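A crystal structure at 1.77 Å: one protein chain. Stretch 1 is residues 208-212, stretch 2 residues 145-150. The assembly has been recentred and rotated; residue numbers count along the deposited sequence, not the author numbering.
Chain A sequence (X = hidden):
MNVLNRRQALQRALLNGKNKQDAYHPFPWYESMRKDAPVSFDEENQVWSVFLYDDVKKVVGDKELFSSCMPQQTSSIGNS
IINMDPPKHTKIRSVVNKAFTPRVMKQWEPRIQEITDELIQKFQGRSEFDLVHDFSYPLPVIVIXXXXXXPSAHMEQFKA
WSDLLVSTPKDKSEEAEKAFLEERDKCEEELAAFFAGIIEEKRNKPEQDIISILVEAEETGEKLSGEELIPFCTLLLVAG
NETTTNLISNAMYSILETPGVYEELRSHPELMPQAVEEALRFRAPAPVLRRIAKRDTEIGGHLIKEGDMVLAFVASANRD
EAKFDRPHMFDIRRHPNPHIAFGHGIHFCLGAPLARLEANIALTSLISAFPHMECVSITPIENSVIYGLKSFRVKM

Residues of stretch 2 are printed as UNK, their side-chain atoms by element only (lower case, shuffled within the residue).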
# COMPACT_ATOMS: atom_id res chain seq x y z
N GLN A 208 22.46 -9.38 -0.13
CA GLN A 208 21.36 -9.70 -1.04
C GLN A 208 20.17 -8.76 -0.91
O GLN A 208 19.05 -9.09 -1.30
CB GLN A 208 20.88 -11.13 -0.79
CG GLN A 208 21.99 -12.14 -0.89
CD GLN A 208 22.77 -12.02 -2.18
OE1 GLN A 208 24.01 -12.05 -2.19
NE2 GLN A 208 22.06 -11.87 -3.30
N ASP A 209 20.42 -7.59 -0.33
CA ASP A 209 19.37 -6.65 -0.04
C ASP A 209 19.22 -5.67 -1.20
O ASP A 209 20.06 -5.61 -2.09
CB ASP A 209 19.71 -5.89 1.23
CG ASP A 209 21.05 -5.19 1.13
OD1 ASP A 209 21.08 -4.00 0.75
OD2 ASP A 209 22.07 -5.85 1.40
N ILE A 210 18.14 -4.89 -1.16
CA ILE A 210 17.84 -3.92 -2.21
C ILE A 210 18.96 -2.88 -2.39
O ILE A 210 19.28 -2.50 -3.50
CB ILE A 210 16.53 -3.17 -1.87
CG1 ILE A 210 15.31 -4.08 -2.11
CG2 ILE A 210 16.41 -1.87 -2.68
CD1 ILE A 210 13.99 -3.47 -1.64
N ILE A 211 19.52 -2.42 -1.27
CA ILE A 211 20.56 -1.38 -1.33
C ILE A 211 21.82 -1.91 -2.02
O ILE A 211 22.40 -1.23 -2.86
CB ILE A 211 20.84 -0.75 0.05
CG1 ILE A 211 19.70 0.21 0.42
CG2 ILE A 211 22.16 0.04 0.03
CD1 ILE A 211 19.74 0.72 1.86
N SER A 212 22.23 -3.13 -1.67
CA SER A 212 23.34 -3.79 -2.36
C SER A 212 23.08 -3.85 -3.86
O SER A 212 23.96 -3.53 -4.67
CB SER A 212 23.54 -5.21 -1.82
OG SER A 212 23.96 -5.20 -0.47
N UNK A 145 12.91 -3.66 6.59
CA UNK A 145 14.19 -3.33 7.21
C UNK A 145 15.24 -4.35 6.77
O UNK A 145 16.37 -3.98 6.45
o UNK A 145 14.09 -4.57 9.29
c UNK A 145 14.08 -3.27 8.73
N UNK A 146 14.88 -5.62 6.76
CA UNK A 146 15.80 -6.68 6.35
C UNK A 146 16.09 -6.62 4.86
O UNK A 146 17.21 -6.87 4.41
c UNK A 146 15.29 -8.06 6.76
o UNK A 146 14.87 -10.00 9.87
c UNK A 146 15.17 -8.25 8.27
o UNK A 146 15.36 -10.59 7.81
c UNK A 146 15.13 -9.72 8.68
N UNK A 147 15.08 -6.26 4.08
CA UNK A 147 15.26 -6.08 2.65
C UNK A 147 16.06 -4.83 2.32
O UNK A 147 16.67 -4.74 1.26
c UNK A 147 13.24 -8.39 2.48
c UNK A 147 13.42 -7.35 1.37
c UNK A 147 13.91 -6.03 1.94
c UNK A 147 14.40 -7.83 0.31
N UNK A 148 16.08 -3.86 3.24
CA UNK A 148 16.90 -2.65 3.06
C UNK A 148 18.26 -2.75 3.73
O UNK A 148 19.00 -1.76 3.80
c UNK A 148 15.15 -0.83 2.64
c UNK A 148 15.85 -0.24 1.44
c UNK A 148 14.32 0.24 3.35
c UNK A 148 16.18 -1.41 3.60
N UNK A 149 18.57 -3.93 4.26
CA UNK A 149 19.88 -4.18 4.84
C UNK A 149 20.13 -3.43 6.13
O UNK A 149 21.28 -3.15 6.49
N UNK A 150 19.07 -3.10 6.85
CA UNK A 150 19.20 -2.46 8.15
C UNK A 150 19.90 -3.43 9.10
O UNK A 150 19.42 -4.55 9.31
c UNK A 150 17.16 -1.04 7.84
c UNK A 150 17.98 -1.55 10.15
c UNK A 150 17.83 -2.07 8.73

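Position 145 carries two side-chain atoms, one carbon and then one oxygen, and neither comes near stretch 1. A lone hydroxyl on CB defines serine. Ser145 lies buried in the last turns of a helix, and its hydroxyl is hydrogen-bonded elsewhere in the structure, which makes a polar group tolerable there.

At position 146 three carbons run in an unbranched chain, the third bearing two oxygens. The CA-to-CB bond points away from stretch 1, and what approaches the other stretch is the backbone, with O of position 146 4.2 Å from CB of Asp209. A carboxylate at the end of two methylenes makes this glutamate. Glu146 is partly exposed, a fitting place for a charged group.

Position 147 has four carbons and no heteroatom. CB bears one carbon, which forks into two methyls, and CB of position 147 is 4.4 Å from CD1 of Ile210. The backbone also takes part: O of position 147 accepts a hydrogen bond from N of Ile210, 2.8 Å long and nearly straight at 163°. The residue is leucine rather than isoleucine, whose fork lies at CB. The aliphatic side chain of Leu147 suits this buried setting.

Position 148 again shows four carbons forked at the second. It is the first residue to leave helical geometry. Although CA-to-CB points away from stretch 1, the end of the side chain comes nearer, so that a terminal carbon of position 148 lies 4.0 Å from CG1 of Ile211 and 4.5 Å from CG2 of Ile210. This is another leucine. Leu148 is buried, and its branched apolar end meets the side chains of both isoleucines, so a forked aliphatic chain suits the place.

Position 149 has no side-chain atoms, and its N lies 3.8 Å from CB of Asp209. It is therefore glycine. The phi of Gly149, 69°, is itself favourable to glycine, and an ideal CB would sit only 3.0 Å from CG of Asp209, a tight approach.

At position 150 CB carries two carbons, three in all. The CA-to-CB bond points away from stretch 1, and the residue makes no contact with it. This is valine, a compact apolar side chain at home in a buried place. N of Val150 bonds to O of Ser145, 2.9 Å away, helping to close the turn after the helix.

The contact thus joins the end of one helix to the start of another. The carbonyl of Leu147 receives the NH of Ile210, in the first turn of its helix, while Asp209 caps that helix by accepting from N of Ser212 through OD1 of Asp209 at 2.8 Å. Around this polar junction, Ile210 packs against both leucines and Ile211 against Leu148, and the bare glycine leaves room for the capping aspartate.

Stretch 2 (145-150) SELLGV
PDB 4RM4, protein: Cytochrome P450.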